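Local coordinates for protein ADP-dependent L-serine kinase SerK (Thermococcus kodakarensis KOD1, PDB 5X0K) that uses ADP to phosphorylate free L-serine, yielding O-phospho-L-serine and AMP in the first step of L-cysteine biosynthesis from L-serine, at residues Y9-K14 and R224-F229; Y18-L23 and I234-E239; F50-L55 and H71-G76. The protein carries 1 engineered substitution. All coordinates share one frame; numbering follows the deposited sequence. Where two conformers were deposited one is given.

Contact 1. Residues Y9-K14 and R224-F229; sequences YDIPTK and RHVLPF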
loop_
_atom_site.group_PDB
_atom_site.type_symbol
_atom_site.label_atom_id
_atom_site.label_comp_id
_atom_site.label_asym_id
_atom_site.label_seq_id
_atom_site.Cartn_x
_atom_site.Cartn_y
_atom_site.Cartn_z
ATOM N N TYR A 9 1.532 5.579 -15.962
ATOM C CA TYR A 9 0.459 6.544 -15.677
ATOM C C TYR A 9 0.835 7.985 -15.979
ATOM O O TYR A 9 1.595 8.589 -15.233
ATOM C CB TYR A 9 -0.054 6.436 -14.239
ATOM C CG TYR A 9 -0.914 5.224 -13.970
ATOM C CD1 TYR A 9 -2.015 4.915 -14.786
ATOM C CD2 TYR A 9 -0.642 4.390 -12.893
ATOM C CE1 TYR A 9 -2.805 3.802 -14.539
ATOM C CE2 TYR A 9 -1.427 3.285 -12.630
ATOM C CZ TYR A 9 -2.511 2.990 -13.452
ATOM O OH TYR A 9 -3.303 1.888 -13.197
ATOM N N ASP A 10 0.268 8.526 -17.054
ATOM C CA ASP A 10 0.400 9.947 -17.354
ATOM C C ASP A 10 -0.402 10.669 -16.301
ATOM O O ASP A 10 -1.633 10.736 -16.380
ATOM C CB ASP A 10 -0.146 10.265 -18.736
ATOM C CG ASP A 10 0.476 11.502 -19.362
ATOM O OD1 ASP A 10 1.006 12.389 -18.667
ATOM O OD2 ASP A 10 0.419 11.562 -20.594
ATOM N N ILE A 11 0.286 11.075 -15.255
ATOM C CA ILE A 11 -0.315 11.912 -14.221
ATOM C C ILE A 11 0.391 13.239 -14.329
ATOM O O ILE A 11 1.627 13.264 -14.294
ATOM C CB ILE A 11 -0.042 11.368 -12.807
ATOM C CG1 ILE A 11 -0.630 9.965 -12.624
ATOM C CG2 ILE A 11 -0.575 12.346 -11.768
ATOM C CD1 ILE A 11 -2.009 9.769 -13.207
ATOM N N PRO A 12 -0.356 14.346 -14.426
ATOM C CA PRO A 12 0.316 15.628 -14.528
ATOM C C PRO A 12 0.917 16.100 -13.233
ATOM O O PRO A 12 0.400 15.833 -12.157
ATOM C CB PRO A 12 -0.812 16.569 -14.983
ATOM C CG PRO A 12 -2.003 15.969 -14.369
ATOM C CD PRO A 12 -1.811 14.501 -14.593
ATOM N N THR A 13 2.037 16.780 -13.346
ATOM C CA THR A 13 2.595 17.522 -12.206
ATOM C C THR A 13 1.866 18.864 -12.175
ATOM O O THR A 13 1.675 19.471 -13.224
ATOM C CB THR A 13 4.055 17.784 -12.443
ATOM O OG1 THR A 13 4.764 16.548 -12.259
ATOM C CG2 THR A 13 4.593 18.830 -11.451
ATOM N N LYS A 14 1.416 19.283 -10.985
ATOM C CA LYS A 14 0.744 20.576 -10.844
ATOM C C LYS A 14 1.411 21.314 -9.698
ATOM O O LYS A 14 1.858 20.690 -8.771
ATOM C CB LYS A 14 -0.740 20.405 -10.550
ATOM C CG LYS A 14 -1.511 19.830 -11.730
ATOM C CD LYS A 14 -3.023 19.942 -11.473
ATOM C CE LYS A 14 -3.825 19.310 -12.589
ATOM N NZ LYS A 14 -5.286 19.688 -12.578
ATOM N N ARG A 224 -3.807 1.686 -3.588
ATOM C CA ARG A 224 -3.041 2.218 -4.711
ATOM C C ARG A 224 -3.848 3.373 -5.238
ATOM O O ARG A 224 -4.778 3.200 -6.008
ATOM C CB ARG A 224 -2.775 1.152 -5.781
ATOM C CG ARG A 224 -1.776 1.610 -6.855
ATOM C CD ARG A 224 -1.407 0.507 -7.837
ATOM N NE ARG A 224 -2.576 0.025 -8.581
ATOM C CZ ARG A 224 -3.166 0.655 -9.596
ATOM N NH1 ARG A 224 -2.684 1.794 -10.081
ATOM N NH2 ARG A 224 -4.242 0.115 -10.162
ATOM N N HIS A 225 -3.536 4.567 -4.748
ATOM C CA HIS A 225 -4.326 5.725 -5.093
ATOM C C HIS A 225 -3.868 6.229 -6.431
ATOM O O HIS A 225 -2.661 6.351 -6.685
ATOM C CB HIS A 225 -4.197 6.828 -4.054
ATOM C CG HIS A 225 -4.907 6.540 -2.778
ATOM N ND1 HIS A 225 -4.317 5.867 -1.734
ATOM C CD2 HIS A 225 -6.133 6.908 -2.344
ATOM C CE1 HIS A 225 -5.164 5.778 -0.732
ATOM N NE2 HIS A 225 -6.272 6.411 -1.073
ATOM N N VAL A 226 -4.824 6.504 -7.305
ATOM C CA VAL A 226 -4.545 7.204 -8.562
ATOM C C VAL A 226 -5.155 8.593 -8.434
ATOM O O VAL A 226 -6.369 8.763 -8.258
ATOM C CB VAL A 226 -5.060 6.438 -9.783
ATOM C CG1 VAL A 226 -4.915 7.287 -11.036
ATOM C CG2 VAL A 226 -4.284 5.142 -9.923
ATOM N N LEU A 227 -4.273 9.578 -8.448
ATOM C CA LEU A 227 -4.631 10.959 -8.119
ATOM C C LEU A 227 -4.680 11.808 -9.374
ATOM O O LEU A 227 -4.084 11.425 -10.386
ATOM C CB LEU A 227 -3.593 11.528 -7.156
ATOM C CG LEU A 227 -3.478 10.892 -5.755
ATOM C CD1 LEU A 227 -2.523 11.709 -4.937
ATOM C CD2 LEU A 227 -4.817 10.833 -5.065
ATOM N N PRO A 228 -5.416 12.941 -9.347
ATOM C CA PRO A 228 -5.432 13.808 -10.514
ATOM C C PRO A 228 -4.143 14.583 -10.793
ATOM O O PRO A 228 -4.036 15.164 -11.874
ATOM C CB PRO A 228 -6.586 14.775 -10.229
ATOM C CG PRO A 228 -6.656 14.823 -8.751
ATOM C CD PRO A 228 -6.257 13.475 -8.251
ATOM N N PHE A 229 -3.201 14.600 -9.848
ATOM C CA PHE A 229 -1.924 15.281 -10.022
ATOM C C PHE A 229 -0.860 14.756 -9.055
ATOM O O PHE A 229 -1.177 14.195 -8.006
ATOM C CB PHE A 229 -2.107 16.805 -9.847
ATOM C CG PHE A 229 -2.455 17.206 -8.439
ATOM C CD1 PHE A 229 -1.453 17.473 -7.497
ATOM C CD2 PHE A 229 -3.777 17.282 -8.039
ATOM C CE1 PHE A 229 -1.779 17.808 -6.173
ATOM C CE2 PHE A 229 -4.103 17.617 -6.719
ATOM C CZ PHE A 229 -3.102 17.873 -5.797
#
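R224 NH1 donates to Y9 OH over 3.2 Å, but the bond is bent: its N-H...O angle is 135°, and the hydroxyl oxygen lies 30° out of the guanidinium plane. The R224 chain bends at chi3 (61°), turning the guanidinium to Y9 with the two planes nearly parallel and NH1 at the ring edge. R224 NE is held by T101 O, and a leucine here would probably leave T101 O without NE and the Y9 hydroxyl without NH1.

At the other end, extended K14 crosses F229 at about a right angle, passing chiefly beside F229 CB. K14 CB lies near both F229 CB and the first ring carbon, CG; K14 CG comes to 3.6 Å from F229 CB; CD again nears both carbons; and CE ends 4.2 Å from P228 O. Between these ends, I11 CG2 rests 3.6 Å from F229 C. P12 O takes a CA-H...O contact from F229 CA at 3.2 Å, just where strands 13-14 and 230-231 begin their parallel pairing.

Strand 224-226 pairs with strand 98-107 and holds H225 of the O-phospho-L-serine site. Mainly aliphatic chemistry, with one bent polar link, thus joins the N-terminal segment to this site-bearing strand.

Contact 2. Residues Y18-L23 and I234-E239; sequences YVFIEL and IDVKLE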
loop_
_atom_site.group_PDB
_atom_site.type_symbol
_atom_site.label_atom_id
_atom_site.label_comp_id
_atom_site.label_asym_id
_atom_site.label_seq_id
_atom_site.Cartn_x
_atom_site.Cartn_y
_atom_site.Cartn_z
ATOM N N TYR A 18 2.068 24.007 -0.541
ATOM C CA TYR A 18 2.020 23.160 0.633
ATOM C C TYR A 18 1.689 23.989 1.860
ATOM O O TYR A 18 1.812 25.226 1.851
ATOM C CB TYR A 18 3.380 22.454 0.855
ATOM C CG TYR A 18 4.535 23.397 1.198
ATOM C CD1 TYR A 18 4.801 23.778 2.515
ATOM C CD2 TYR A 18 5.348 23.925 0.210
ATOM C CE1 TYR A 18 5.830 24.668 2.815
ATOM C CE2 TYR A 18 6.348 24.842 0.514
ATOM C CZ TYR A 18 6.589 25.183 1.822
ATOM O OH TYR A 18 7.581 26.097 2.129
ATOM N N VAL A 19 1.264 23.293 2.903
ATOM C CA VAL A 19 1.079 23.910 4.203
ATOM C C VAL A 19 1.638 22.942 5.245
ATOM O O VAL A 19 1.497 21.737 5.112
ATOM C CB VAL A 19 -0.409 24.274 4.435
ATOM C CG1 VAL A 19 -1.314 23.049 4.414
ATOM C CG2 VAL A 19 -0.569 25.046 5.721
ATOM N N PHE A 20 2.299 23.484 6.266
ATOM C CA PHE A 20 2.860 22.660 7.323
ATOM C C PHE A 20 1.690 22.148 8.165
ATOM O O PHE A 20 0.816 22.951 8.614
ATOM C CB PHE A 20 3.847 23.417 8.239
ATOM C CG PHE A 20 5.148 23.785 7.587
ATOM C CD1 PHE A 20 5.999 22.817 7.139
ATOM C CD2 PHE A 20 5.546 25.118 7.464
ATOM C CE1 PHE A 20 7.198 23.139 6.512
ATOM C CE2 PHE A 20 6.760 25.456 6.843
ATOM C CZ PHE A 20 7.578 24.460 6.350
ATOM N N ILE A 21 1.694 20.838 8.370
ATOM C CA ILE A 21 0.764 20.150 9.234
ATOM C C ILE A 21 1.563 19.368 10.251
ATOM O O ILE A 21 2.600 18.751 9.895
ATOM C CB ILE A 21 -0.148 19.206 8.430
ATOM C CG1 ILE A 21 -0.951 20.030 7.397
ATOM C CG2 ILE A 21 -1.097 18.420 9.345
ATOM C CD1 ILE A 21 -1.920 20.980 7.969
ATOM N N GLU A 22 1.098 19.373 11.487
ATOM C CA GLU A 22 1.833 18.682 12.551
ATOM C C GLU A 22 1.692 17.173 12.361
ATOM O O GLU A 22 0.629 16.680 12.008
ATOM C CB GLU A 22 1.376 19.140 13.942
ATOM C CG GLU A 22 1.615 20.625 14.178
ATOM C CD GLU A 22 3.070 20.988 14.409
ATOM O OE1 GLU A 22 3.677 20.483 15.391
ATOM O OE2 GLU A 22 3.620 21.843 13.671
ATOM N N LEU A 23 2.777 16.441 12.568
ATOM C CA LEU A 23 2.827 15.008 12.301
ATOM C C LEU A 23 1.864 14.248 13.200
ATOM O O LEU A 23 1.265 13.235 12.801
ATOM C CB LEU A 23 4.262 14.482 12.490
ATOM C CG LEU A 23 5.334 15.084 11.574
ATOM C CD1 LEU A 23 6.740 14.810 12.087
ATOM C CD2 LEU A 23 5.178 14.542 10.173
ATOM N N ILE A 234 9.221 20.680 -3.975
ATOM C CA ILE A 234 9.266 21.838 -3.110
ATOM C C ILE A 234 10.625 22.029 -2.501
ATOM O O ILE A 234 11.457 21.141 -2.611
ATOM C CB ILE A 234 8.170 21.798 -2.035
ATOM C CG1 ILE A 234 8.365 20.614 -1.055
ATOM C CG2 ILE A 234 6.796 21.760 -2.696
ATOM C CD1 ILE A 234 7.405 20.620 0.125
ATOM N N ASP A 235 10.822 23.244 -1.965
ATOM C CA ASP A 235 12.077 23.758 -1.452
ATOM C C ASP A 235 11.864 23.990 0.049
ATOM O O ASP A 235 11.543 25.119 0.494
ATOM C CB ASP A 235 12.473 25.059 -2.186
ATOM C CG ASP A 235 13.672 25.755 -1.577
ATOM O OD1 ASP A 235 14.527 25.083 -0.937
ATOM O OD2 ASP A 235 13.767 27.007 -1.707
ATOM N N VAL A 236 11.988 22.912 0.815
ATOM C CA VAL A 236 11.873 23.007 2.283
ATOM C C VAL A 236 13.080 22.369 2.926
ATOM O O VAL A 236 13.476 21.294 2.564
ATOM C CB VAL A 236 10.573 22.334 2.792
ATOM C CG1 VAL A 236 10.482 22.313 4.312
ATOM C CG2 VAL A 236 9.392 23.050 2.207
ATOM N N LYS A 237 13.668 23.046 3.906
ATOM C CA LYS A 237 14.830 22.529 4.595
ATOM C C LYS A 237 14.368 21.664 5.759
ATOM O O LYS A 237 13.429 21.981 6.449
ATOM C CB LYS A 237 15.739 23.645 5.064
ATOM C CG LYS A 237 16.637 24.195 3.979
ATOM C CD LYS A 237 15.912 24.716 2.761
ATOM C CE LYS A 237 16.839 25.636 1.970
ATOM N NZ LYS A 237 16.151 26.171 0.783
ATOM N N LEU A 238 15.009 20.520 5.912
ATOM C CA LEU A 238 14.742 19.638 7.062
ATOM C C LEU A 238 14.725 20.392 8.397
ATOM O O LEU A 238 13.880 20.100 9.217
ATOM C CB LEU A 238 15.782 18.525 7.138
ATOM C CG LEU A 238 15.685 17.507 8.289
ATOM C CD1 LEU A 238 14.314 16.841 8.338
ATOM C CD2 LEU A 238 16.793 16.476 8.142
ATOM N N GLU A 239 15.624 21.353 8.578
ATOM C CA GLU A 239 15.606 22.184 9.822
ATOM C C GLU A 239 14.273 22.898 10.102
ATOM O O GLU A 239 13.933 23.156 11.279
ATOM C CB GLU A 239 16.752 23.191 9.835
ATOM C CG GLU A 239 16.772 24.204 8.725
ATOM C CD GLU A 239 18.213 24.522 8.293
HETATM O O HOH W 1 9.335 26.913 0.259
#
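Y18, just before the edge strand 19-22 of the five-stranded mixed sheet, and F20 within it reach from the ParB-like N-terminal domain to the C-terminal tail, where I234 and V236 receive them. The tail pairs antiparallel, through a weakly bonded strand 236-237, with strand 49-50, so the contact joins the sheet edge to a small two-stranded ribbon through side chains and one water; no direct hydrogen bond crosses between 18-23 and 234-239.

The apolar contacts centre on V236, whose two methyls fork between two aromatic rings. CG2 takes the tyrosine, lying 3.5 Å from Y18 CZ and equally near the hydroxyl oxygen. CG1, anti to the backbone N (chi1 175°), takes the phenylalanine, meeting F20 CE1 at 4.0 Å from the edge of that ring, near its plane. I234 CD1 and CG2 both meet Y18 CD2, each at 3.9 Å, while V236 CG2 has the CZ-OH end of the tyrosine. P86 of strand 84-89 touches both Y18 and I234.

The aromatic contact lies within segment 18-23: Y18 CE1 stands 4.0 Å above one face of the F20 ring, displaced toward its rim. With chi1 at 66°, Y18 CG falls between the backbone N and carbonyl carbon, which swings the ring over F20 and on to the tail.

Polar linkage is indirect. One water, in the plane of the Y18 ring at its edge, lies 2.7 Å from Y18 OH and donates to D235 O at 2.9 Å, bridging the two segments.

Charge pairing stays inside the tail: K237 NZ meets D235 OD1 at 2.6 Å, on the syn side and 16° out of the carboxylate plane.

Contact 3. Residues F50-L55 and H71-G76; sequences FWKPML and HHRWAG. With AMP (adenosine monophosphate), chain B.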
loop_
_atom_site.group_PDB
_atom_site.type_symbol
_atom_site.label_atom_id
_atom_site.label_comp_id
_atom_site.label_asym_id
_atom_site.label_seq_id
_atom_site.Cartn_x
_atom_site.Cartn_y
_atom_site.Cartn_z
ATOM N N PHE A 50 13.682 18.472 2.183
ATOM C CA PHE A 50 12.469 17.676 2.114
ATOM C C PHE A 50 11.718 18.213 0.909
ATOM O O PHE A 50 11.186 19.305 0.943
ATOM C CB PHE A 50 11.636 17.802 3.414
ATOM C CG PHE A 50 10.443 16.870 3.477
ATOM C CD1 PHE A 50 9.240 17.224 2.861
ATOM C CD2 PHE A 50 10.497 15.668 4.139
ATOM C CE1 PHE A 50 8.130 16.376 2.951
ATOM C CE2 PHE A 50 9.411 14.812 4.214
ATOM C CZ PHE A 50 8.217 15.178 3.621
ATOM N N TRP A 51 11.694 17.439 -0.172
ATOM C CA TRP A 51 11.245 17.942 -1.476
ATOM C C TRP A 51 9.914 17.409 -1.992
ATOM O O TRP A 51 9.483 17.817 -3.098
ATOM C CB TRP A 51 12.354 17.733 -2.520
ATOM C CG TRP A 51 12.911 16.389 -2.528
ATOM C CD1 TRP A 51 14.115 15.995 -2.023
ATOM C CD2 TRP A 51 12.319 15.225 -3.106
ATOM N NE1 TRP A 51 14.297 14.657 -2.211
ATOM C CE2 TRP A 51 13.204 14.153 -2.870
ATOM C CE3 TRP A 51 11.128 14.987 -3.806
ATOM C CZ2 TRP A 51 12.943 12.861 -3.288
ATOM C CZ3 TRP A 51 10.872 13.675 -4.258
ATOM C CH2 TRP A 51 11.771 12.633 -3.974
ATOM N N LYS A 52 9.264 16.501 -1.260
ATOM C CA LYS A 52 8.089 15.766 -1.731
ATOM C C LYS A 52 6.957 15.885 -0.689
ATOM O O LYS A 52 6.960 15.156 0.296
ATOM C CB LYS A 52 8.412 14.271 -1.935
ATOM C CG LYS A 52 7.381 13.504 -2.760
ATOM C CD LYS A 52 7.739 12.033 -2.812
ATOM C CE LYS A 52 6.749 11.252 -3.629
ATOM N NZ LYS A 52 7.339 9.929 -3.932
ATOM N N PRO A 53 5.977 16.798 -0.873
ATOM C CA PRO A 53 4.996 16.992 0.208
ATOM C C PRO A 53 4.124 15.768 0.450
ATOM O O PRO A 53 3.845 15.009 -0.487
ATOM C CB PRO A 53 4.120 18.158 -0.295
ATOM C CG PRO A 53 4.274 18.114 -1.761
ATOM C CD PRO A 53 5.680 17.638 -2.041
ATOM N N MET A 54 3.718 15.594 1.699
ATOM C CA MET A 54 2.679 14.644 2.099
ATOM C C MET A 54 1.401 14.952 1.315
ATOM O O MET A 54 1.162 16.107 0.965
ATOM C CB MET A 54 2.348 14.795 3.596
ATOM C CG MET A 54 3.473 14.658 4.604
ATOM S SD MET A 54 3.986 12.946 4.691
ATOM C CE MET A 54 2.508 12.067 5.262
ATOM N N LEU A 55 0.631 13.921 1.007
ATOM C CA LEU A 55 -0.729 14.101 0.444
ATOM C C LEU A 55 -1.700 13.649 1.520
ATOM O O LEU A 55 -1.684 12.507 1.974
ATOM C CB LEU A 55 -0.933 13.320 -0.833
ATOM C CG LEU A 55 0.104 13.712 -1.900
ATOM C CD1 LEU A 55 -0.211 13.018 -3.194
ATOM C CD2 LEU A 55 0.229 15.204 -2.106
ATOM N N HIS A 71 3.390 7.666 4.098
ATOM C CA HIS A 71 3.557 6.922 5.368
ATOM C C HIS A 71 5.008 6.925 5.900
ATOM O O HIS A 71 5.224 7.114 7.095
ATOM C CB HIS A 71 3.084 5.491 5.248
ATOM C CG HIS A 71 1.602 5.362 5.167
ATOM N ND1 HIS A 71 0.948 5.170 3.969
ATOM C CD2 HIS A 71 0.636 5.459 6.111
ATOM C CE1 HIS A 71 -0.356 5.140 4.175
ATOM N NE2 HIS A 71 -0.572 5.302 5.463
ATOM N N HIS A 72 5.987 6.707 5.031
ATOM C CA HIS A 72 7.364 6.542 5.522
ATOM C C HIS A 72 8.028 7.876 5.736
ATOM O O HIS A 72 8.815 8.016 6.658
ATOM C CB HIS A 72 8.137 5.586 4.651
ATOM C CG HIS A 72 7.473 4.242 4.564
ATOM N ND1 HIS A 72 6.527 3.962 3.606
ATOM C CD2 HIS A 72 7.520 3.154 5.367
ATOM C CE1 HIS A 72 6.084 2.732 3.761
ATOM N NE2 HIS A 72 6.671 2.215 4.829
ATOM N N ARG A 73 7.663 8.874 4.942
ATOM C CA ARG A 73 8.025 10.256 5.269
ATOM C C ARG A 73 7.544 10.625 6.683
ATOM O O ARG A 73 8.301 11.122 7.508
ATOM C CB ARG A 73 7.452 11.247 4.249
ATOM C CG ARG A 73 8.328 11.363 3.017
ATOM C CD ARG A 73 7.578 11.971 1.836
ATOM N NE ARG A 73 6.690 10.980 1.249
ATOM C CZ ARG A 73 5.748 11.278 0.361
ATOM N NH1 ARG A 73 5.571 12.527 0.028
ATOM N NH2 ARG A 73 5.000 10.326 -0.192
ATOM N N TRP A 74 6.263 10.401 6.916
ATOM C CA TRP A 74 5.678 10.703 8.225
ATOM C C TRP A 74 6.396 9.984 9.368
ATOM O O TRP A 74 6.837 10.609 10.353
ATOM C CB TRP A 74 4.197 10.330 8.227
ATOM C CG TRP A 74 3.516 10.328 9.570
ATOM C CD1 TRP A 74 3.084 11.399 10.300
ATOM C CD2 TRP A 74 3.125 9.165 10.284
ATOM N NE1 TRP A 74 2.478 10.969 11.462
ATOM C CE2 TRP A 74 2.458 9.599 11.468
ATOM C CE3 TRP A 74 3.241 7.797 10.033
ATOM C CZ2 TRP A 74 1.957 8.699 12.412
ATOM C CZ3 TRP A 74 2.733 6.894 10.974
ATOM C CH2 TRP A 74 2.105 7.350 12.143
ATOM N N ALA A 75 6.467 8.665 9.255
ATOM C CA ALA A 75 7.093 7.848 10.303
ATOM C C ALA A 75 8.562 8.208 10.487
ATOM O O ALA A 75 9.031 8.285 11.627
ATOM C CB ALA A 75 6.938 6.378 10.006
ATOM N N GLY A 76 9.276 8.460 9.388
ATOM C CA GLY A 76 10.716 8.768 9.435
ATOM C C GLY A 76 10.988 10.129 10.071
ATOM O O GLY A 76 11.871 10.286 10.924
HETATM P P AMP B . 6.425 7.222 1.420
HETATM O O1P AMP B . 6.576 8.379 2.347
HETATM O O2P AMP B . 5.685 6.050 1.972
HETATM O O3P AMP B . 5.928 7.636 0.053
HETATM O "O5'" AMP B . 7.930 6.626 1.223
HETATM C "C5'" AMP B . 9.064 7.457 1.393
HETATM C "C4'" AMP B . 9.118 8.534 0.315
HETATM O "O4'" AMP B . 10.148 9.446 0.638
HETATM C "C3'" AMP B . 9.462 8.029 -1.083
HETATM O "O3'" AMP B . 8.348 8.246 -1.945
HETATM C "C2'" AMP B . 10.658 8.850 -1.524
HETATM O "O2'" AMP B . 10.622 9.333 -2.881
HETATM C "C1'" AMP B . 10.564 10.022 -0.577
HETATM N N9 AMP B . 11.794 10.753 -0.317
HETATM C C8 AMP B . 13.087 10.342 -0.422
HETATM N N7 AMP B . 13.920 11.337 -0.063
HETATM C C5 AMP B . 13.149 12.387 0.308
HETATM C C6 AMP B . 13.439 13.740 0.769
HETATM N N6 AMP B . 14.717 14.158 0.929
HETATM N N1 AMP B . 12.366 14.542 1.028
HETATM C C2 AMP B . 11.094 14.081 0.879
HETATM N N3 AMP B . 10.753 12.856 0.433
HETATM C C4 AMP B . 11.757 11.991 0.133
#
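R73 and K52 meet around the nucleotide at the N-terminal end of helix 71-79, in the ParB-like domain, where backbone N-H groups and side chains together receive the phosphate of AMP. In the first shell, R73 NE donates to AMP O1P at 2.8 Å, and the same oxygen accepts the R73 backbone N-H, so one residue grips it twice. R73 NH2 reaches AMP O3P at 2.9 Å. H72 ND1 donates to AMP O2P at 2.8 Å, in company with the H72 backbone N-H, while H72 NE2 accepts from V33 N; that second bond fixes the imidazole rotation and is consistent with ND1 carrying the proton. K52, fully extended, brings NZ to 2.8 Å from AMP O3' on the ribose. W51 stacks on one face of the adenine, while the C2 edge of the base points at the face of F50, with AMP C2 3.6 Å above the F50 ring centre.

The next shell positions R73. Its NH1 donates to K52 O at 3.0 Å with an N-H...O angle of 148°; K52 O lies near the guanidinium plane, whereas NH1 stands 63° above the carbonyl plane of K52, away from a lone pair. K52 CD lies over one face of the guanidinium, F50 CZ packs on R73 CD, and D69 forms a salt bridge with NH2. The bend at chi3 (-76°) turns the guanidinium so that its edge serves phosphate and carbonyl together.

Farther out, M54 wedges strand 54-58 against the helix, sliding past R73 in the opposite direction. Its sulfur SD comes to 3.9 Å from R73 CB. W74 NE1 is held by L23 O, and at the base of that side chain the M54 CE methyl meets W74 CB at 3.8 Å.

In the fold
From the N terminus, the chain runs through 9-14 and almost at once through 18-23, and both segments wait some 210 residues for their partners near the C terminus. Because 224-229 precedes 234-239, the loops closed by contacts 1 and 2 cross rather than nest. Contact 3 closes a short loop, 50-55 with 71-76, nested inside both. L55 CD1 packs on L227 CD1 between contacts 3 and 1, while a probable hydrogen bond from F50 N to V236 O, besides the link from W74 to L23, joins contacts 3 and 2. The contacts between them tie the nucleotide site to the early strand 19-22 and to the C-terminal segments.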